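Local coordinates for protein snaclec convulxin subunit alpha (Crotalus durissus, PDB 1UMR) that activates platelets as a snake venom lectin subunit of convulxin, which binds the collagen receptor glycoprotein VI, at residues 63-68 and 124-129; 18-23 and 59-64. All coordinates share one frame; numbering follows the deposited sequence.

Contact 1: residues 63-68 and 124-129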
loop_
_atom_site.group_PDB
_atom_site.type_symbol
_atom_site.label_atom_id
_atom_site.label_comp_id
_atom_site.label_asym_id
_atom_site.label_seq_id
_atom_site.Cartn_x
_atom_site.Cartn_y
_atom_site.Cartn_z
ATOM N N GLU A 63 11.568 38.186 48.944
ATOM C CA GLU A 63 12.053 39.054 47.879
ATOM C C GLU A 63 13.545 38.824 47.379
ATOM O O GLU A 63 13.862 39.140 46.233
ATOM C CB GLU A 63 11.907 40.539 48.342
ATOM C CG GLU A 63 10.789 41.377 47.686
ATOM C CD GLU A 63 10.582 42.606 48.650
ATOM O OE1 GLU A 63 11.415 43.105 49.429
ATOM O OE2 GLU A 63 9.299 42.639 49.363
ATOM N N SER A 64 14.454 38.307 48.216
ATOM C CA SER A 64 15.852 38.144 47.802
ATOM C C SER A 64 16.273 36.752 47.308
ATOM O O SER A 64 17.486 36.478 47.146
ATOM C CB SER A 64 16.751 38.469 48.969
ATOM O OG SER A 64 16.770 37.361 49.834
ATOM N N PHE A 65 15.285 35.858 47.180
ATOM C CA PHE A 65 15.482 34.561 46.570
ATOM C C PHE A 65 14.808 34.685 45.214
ATOM O O PHE A 65 13.848 35.478 45.026
ATOM C CB PHE A 65 14.864 33.399 47.410
ATOM C CG PHE A 65 15.481 33.216 48.838
ATOM C CD1 PHE A 65 14.632 33.004 49.967
ATOM C CD2 PHE A 65 16.866 33.226 49.041
ATOM C CE1 PHE A 65 15.165 32.820 51.287
ATOM C CE2 PHE A 65 17.420 33.079 50.362
ATOM C CZ PHE A 65 16.564 32.851 51.499
ATOM N N SER A 66 15.323 33.936 44.246
ATOM C CA SER A 66 14.683 33.911 42.939
ATOM C C SER A 66 14.808 32.545 42.191
ATOM O O SER A 66 14.448 32.403 41.019
ATOM C CB SER A 66 15.274 35.045 42.104
ATOM O OG SER A 66 16.658 34.801 41.999
ATOM N N HIS A 67 15.257 31.514 42.882
ATOM C CA HIS A 67 15.279 30.188 42.287
ATOM C C HIS A 67 14.544 29.205 43.256
ATOM O O HIS A 67 14.693 29.306 44.496
ATOM C CB HIS A 67 16.763 29.793 42.139
ATOM C CG HIS A 67 17.464 30.506 41.036
ATOM N ND1 HIS A 67 18.723 30.171 40.624
ATOM C CD2 HIS A 67 17.061 31.528 40.243
ATOM C CE1 HIS A 67 19.060 30.927 39.595
ATOM N NE2 HIS A 67 18.070 31.771 39.353
ATOM N N VAL A 68 13.755 28.265 42.730
ATOM C CA VAL A 68 13.072 27.284 43.627
ATOM C C VAL A 68 13.269 25.871 43.114
ATOM O O VAL A 68 13.010 25.565 41.929
ATOM C CB VAL A 68 11.557 27.600 43.821
ATOM C CG1 VAL A 68 10.971 26.813 44.996
ATOM C CG2 VAL A 68 11.390 29.038 44.195
ATOM N N LYS A 124 22.298 25.717 46.976
ATOM C CA LYS A 124 21.421 25.868 48.147
ATOM C C LYS A 124 20.278 26.909 47.932
ATOM O O LYS A 124 20.495 28.119 47.973
ATOM C CB LYS A 124 22.244 26.083 49.442
ATOM C CG LYS A 124 23.330 24.960 49.649
ATOM C CD LYS A 124 24.387 25.244 50.796
ATOM C CE LYS A 124 24.314 24.239 52.002
ATOM N NZ LYS A 124 24.375 22.685 51.759
ATOM N N ILE A 125 19.064 26.422 47.627
ATOM C CA ILE A 125 17.996 27.345 47.352
ATOM C C ILE A 125 16.681 26.959 48.095
ATOM O O ILE A 125 16.577 25.874 48.703
ATOM C CB ILE A 125 17.756 27.505 45.862
ATOM C CG1 ILE A 125 17.640 26.123 45.196
ATOM C CG2 ILE A 125 18.892 28.291 45.184
ATOM C CD1 ILE A 125 17.138 26.193 43.768
ATOM N N PRO A 126 15.718 27.904 48.101
ATOM C CA PRO A 126 14.381 27.607 48.593
ATOM C C PRO A 126 13.806 26.522 47.677
ATOM O O PRO A 126 14.422 26.200 46.636
ATOM C CB PRO A 126 13.621 28.952 48.515
ATOM C CG PRO A 126 14.470 29.846 47.639
ATOM C CD PRO A 126 15.855 29.299 47.638
ATOM N N PHE A 127 12.664 25.956 48.083
ATOM C CA PHE A 127 12.110 24.812 47.421
ATOM C C PHE A 127 10.643 24.719 47.775
ATOM O O PHE A 127 10.207 25.337 48.811
ATOM C CB PHE A 127 12.862 23.596 47.893
ATOM C CG PHE A 127 12.845 23.426 49.342
ATOM C CD1 PHE A 127 13.809 24.002 50.115
ATOM C CD2 PHE A 127 11.873 22.653 49.967
ATOM C CE1 PHE A 127 13.843 23.828 51.514
ATOM C CE2 PHE A 127 11.939 22.463 51.352
ATOM C CZ PHE A 127 12.959 23.089 52.126
ATOM N N VAL A 128 9.884 24.000 46.917
ATOM C CA VAL A 128 8.469 23.766 47.150
ATOM C C VAL A 128 8.203 22.350 47.527
ATOM O O VAL A 128 8.762 21.473 46.907
ATOM C CB VAL A 128 7.641 24.187 45.895
ATOM C CG1 VAL A 128 6.079 23.915 46.040
ATOM C CG2 VAL A 128 7.850 25.637 45.660
ATOM N N CYS A 129 7.394 22.120 48.583
ATOM C CA CYS A 129 6.950 20.781 48.990
ATOM C C CYS A 129 5.513 20.445 48.501
ATOM O O CYS A 129 4.670 21.344 48.317
ATOM C CB CYS A 129 6.992 20.614 50.479
ATOM S SG CYS A 129 8.681 20.596 51.132
#
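Phe65 lies across the pyrrolidine ring of Pro126, its CB 3.6 Å from Pro126 CG. Pro126 CD sits over one face of the phenyl ring, while Ser64 OG stands above the other face, shifted toward the rim. The backbone directs CB toward the proline, and chi1 of -62°, CG anti to the carbonyl carbon, lays the near part of the ring against Pro126, the two groups crossing obliquely. Pro126 also packs against main chain: its CG comes within 3.2 Å of His67 O, a close approach.

Ile125 works beside it on the same strand. Its CG1 sits in the crowded position between N and carbonyl carbon (chi1 50°), which brings CD1 to within 3.9 Å of Val68 C; CD1 and CG2 both touch His67 CB from the same side. The imidazole itself leads off elsewhere.

Val68 closes the other end. Its CG1, anti to the backbone N, lies 3.3 Å from Phe127 CA and 3.4 Å from Val128 CG2, a tight fit. Next to it the Val68 CA-H points at Pro126 O, 3.5 Å from CA to O, a carbon-donor contact that accompanies the backbone bond from Ser69 to the same oxygen.

In this C-type lectin fold the contact joins two sheets. The backbone of Val68 hydrogen-bonds to Leu107 in the three-stranded sheet and that of Phe127 to Phe19 in the four-stranded one, with the segments running 54° apart. Val57 of helix 47-60 packs on both Val68 and Val128, and Ile18 of strand 14-20 touches the same two valines.

Contact 2: residues 18-23 and 59-64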
loop_
_atom_site.group_PDB
_atom_site.type_symbol
_atom_site.label_atom_id
_atom_site.label_comp_id
_atom_site.label_asym_id
_atom_site.label_seq_id
_atom_site.Cartn_x
_atom_site.Cartn_y
_atom_site.Cartn_z
ATOM N N ILE A 18 5.968 26.656 49.589
ATOM C CA ILE A 18 7.358 27.029 49.433
ATOM C C ILE A 18 8.057 27.250 50.775
ATOM O O ILE A 18 7.565 27.942 51.639
ATOM C CB ILE A 18 7.506 28.200 48.499
ATOM C CG1 ILE A 18 8.956 28.733 48.442
ATOM C CG2 ILE A 18 6.433 29.323 48.733
ATOM C CD1 ILE A 18 9.004 29.654 47.309
ATOM N N PHE A 19 9.179 26.595 50.995
ATOM C CA PHE A 19 9.968 26.945 52.186
ATOM C C PHE A 19 11.075 27.975 51.821
ATOM O O PHE A 19 11.975 27.674 51.039
ATOM C CB PHE A 19 10.523 25.687 52.858
ATOM C CG PHE A 19 9.452 24.886 53.494
ATOM C CD1 PHE A 19 9.099 25.120 54.858
ATOM C CD2 PHE A 19 8.621 24.057 52.709
ATOM C CE1 PHE A 19 8.050 24.455 55.432
ATOM C CE2 PHE A 19 7.576 23.322 53.331
ATOM C CZ PHE A 19 7.251 23.550 54.689
ATOM N N ASN A 20 11.010 29.177 52.381
ATOM C CA ASN A 20 12.108 30.069 52.181
ATOM C C ASN A 20 13.320 29.787 53.036
ATOM O O ASN A 20 13.606 30.540 53.931
ATOM C CB ASN A 20 11.605 31.421 52.474
ATOM C CG ASN A 20 10.712 31.948 51.365
ATOM O OD1 ASN A 20 11.152 32.348 50.182
ATOM N ND2 ASN A 20 9.419 32.052 51.736
ATOM N N GLU A 21 14.055 28.737 52.733
ATOM C CA GLU A 21 15.218 28.247 53.472
ATOM C C GLU A 21 16.105 27.685 52.368
ATOM O O GLU A 21 15.591 27.086 51.401
ATOM C CB GLU A 21 14.879 27.013 54.298
ATOM C CG GLU A 21 15.152 27.068 55.779
ATOM C CD GLU A 21 13.820 26.955 56.493
ATOM O OE1 GLU A 21 13.267 28.054 56.757
ATOM O OE2 GLU A 21 13.301 25.790 56.724
ATOM N N GLU A 22 17.415 27.830 52.507
ATOM C CA GLU A 22 18.293 27.520 51.395
ATOM C C GLU A 22 18.889 26.111 51.566
ATOM O O GLU A 22 19.531 25.846 52.570
ATOM C CB GLU A 22 19.412 28.518 51.420
ATOM C CG GLU A 22 19.070 29.761 50.659
ATOM C CD GLU A 22 20.064 30.897 50.907
ATOM O OE1 GLU A 22 20.105 31.783 50.018
ATOM O OE2 GLU A 22 20.767 30.921 51.963
ATOM N N MET A 23 18.701 25.221 50.588
ATOM C CA MET A 23 19.017 23.842 50.821
ATOM C C MET A 23 19.364 23.242 49.511
ATOM O O MET A 23 18.988 23.768 48.504
ATOM C CB MET A 23 17.831 23.104 51.397
ATOM C CG MET A 23 17.766 23.156 52.961
ATOM S SD MET A 23 16.467 22.096 53.544
ATOM C CE MET A 23 16.057 22.708 55.192
ATOM N N GLN A 59 3.647 34.583 45.228
ATOM C CA GLN A 59 3.079 35.245 46.394
ATOM C C GLN A 59 3.796 34.916 47.640
ATOM O O GLN A 59 3.460 35.519 48.613
ATOM C CB GLN A 59 1.577 34.904 46.699
ATOM C CG GLN A 59 0.617 34.970 45.529
ATOM C CD GLN A 59 0.545 36.345 44.963
ATOM O OE1 GLN A 59 0.319 37.252 45.738
ATOM N NE2 GLN A 59 0.771 36.522 43.614
ATOM N N ASN A 60 4.684 33.914 47.711
ATOM C CA ASN A 60 5.252 33.651 49.040
ATOM C C ASN A 60 6.724 33.654 49.030
ATOM O O ASN A 60 7.376 33.528 50.087
ATOM C CB ASN A 60 4.692 32.390 49.698
ATOM C CG ASN A 60 3.114 32.461 49.863
ATOM O OD1 ASN A 60 2.627 32.584 50.971
ATOM N ND2 ASN A 60 2.365 32.438 48.747
ATOM N N ILE A 61 7.330 33.792 47.852
ATOM C CA ILE A 61 8.808 33.762 48.022
ATOM C C ILE A 61 9.409 35.073 48.704
ATOM O O ILE A 61 8.960 36.158 48.441
ATOM C CB ILE A 61 9.423 33.415 46.698
ATOM C CG1 ILE A 61 10.848 32.976 46.900
ATOM C CG2 ILE A 61 9.185 34.559 45.551
ATOM C CD1 ILE A 61 11.449 32.702 45.541
ATOM N N GLU A 62 10.359 34.953 49.605
ATOM C CA GLU A 62 11.079 36.093 50.058
ATOM C C GLU A 62 11.727 36.841 48.923
ATOM O O GLU A 62 12.338 36.207 48.034
ATOM C CB GLU A 62 12.127 35.705 51.079
ATOM C CG GLU A 62 11.563 35.924 52.490
ATOM C CD GLU A 62 12.142 34.914 53.487
ATOM O OE1 GLU A 62 11.417 34.523 54.471
ATOM O OE2 GLU A 62 13.333 34.524 53.284
ATOM N N GLU A 63 11.568 38.186 48.944
ATOM C CA GLU A 63 12.053 39.054 47.879
ATOM C C GLU A 63 13.545 38.824 47.379
ATOM O O GLU A 63 13.862 39.140 46.233
ATOM C CB GLU A 63 11.907 40.539 48.342
ATOM C CG GLU A 63 10.789 41.377 47.686
ATOM C CD GLU A 63 10.582 42.606 48.650
ATOM O OE1 GLU A 63 11.415 43.105 49.429
ATOM O OE2 GLU A 63 9.299 42.639 49.363
ATOM N N SER A 64 14.454 38.307 48.216
ATOM C CA SER A 64 15.852 38.144 47.802
ATOM C C SER A 64 16.273 36.752 47.308
ATOM O O SER A 64 17.486 36.478 47.146
ATOM C CB SER A 64 16.751 38.469 48.969
ATOM O OG SER A 64 16.770 37.361 49.834
#
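The flat carboxamide of Asn20 has Glu62 over one face and the end of helix 47-60 at its nitrogen edge. On the covered face lie CB and the carboxylate of Glu62, with Glu62 CD 3.9 Å from Asn20 CG. At the edge, ND2 points at Asn60 O, which lies only 9° out of the amide plane; the bond is 3.0 Å from ND2 to O and nearly straight, and it meets the Asn60 carbonyl in that carbonyl's own plane.

OD1 takes the second bond, 2.8 Å from Glu62 N to Asn20 OD1, again close to linear at hydrogen. Here the donor stands above the carbonyl plane, 50° out of it, on the same side as the rest of Glu62. Asn20 therefore spans Ile61, gripping the C=O before it and the N-H after it. Its CG is anti to its carbonyl carbon (chi1 -74°), and Asn20 is the centre of an inverse gamma turn, just before the chain turns its corner at Glu21.

Beside the two bonds the packing is apolar. Ile18, extended with CG1 anti to N, puts CD1 3.8 Å from Ile61 CG1, and its other branch sets CG2 3.7 Å from Asn60 CB. Ile61 CG1 lies off the oxygen end of the Asn20 carboxamide, close to its plane, 3.4 Å from Asn20 OD1. The Asn60 amide turns away from Ile18, bonding to Met56 O and Tyr9 OH.

A primary carboxamide presents an N-H and a C=O side by side, so it can take both the carbonyl before Ile61 and the N-H after it. Having a donor on one partner and an acceptor on the other fixes which way the carboxamide is flipped, and it satisfies a carbonyl and an N-H where the chain leaves its helix.

From the N terminus, strand 14-20 and its corner supply 18-23; the chain then makes helices 25-35 and 47-60 before 59-64 returns to it, so contact 2 closes a loop holding both helices. Contact 1 follows at once, sharing Glu63 and Ser64: the chain goes from 63-68 into strand 67-74, through the three-stranded sheet, and back at 124-129. The two loops neither nest nor cross but stand end to end. Their outer ends meet, since 124-129 hydrogen-bonds to 18-23 through Phe127 with Phe19, within the four-stranded sheet, and through Ile125 with Met23 on the short strand 22-23. The linker between helix 47-60 and strand 67-74 is thus held on both neighbouring strands of the four-stranded sheet.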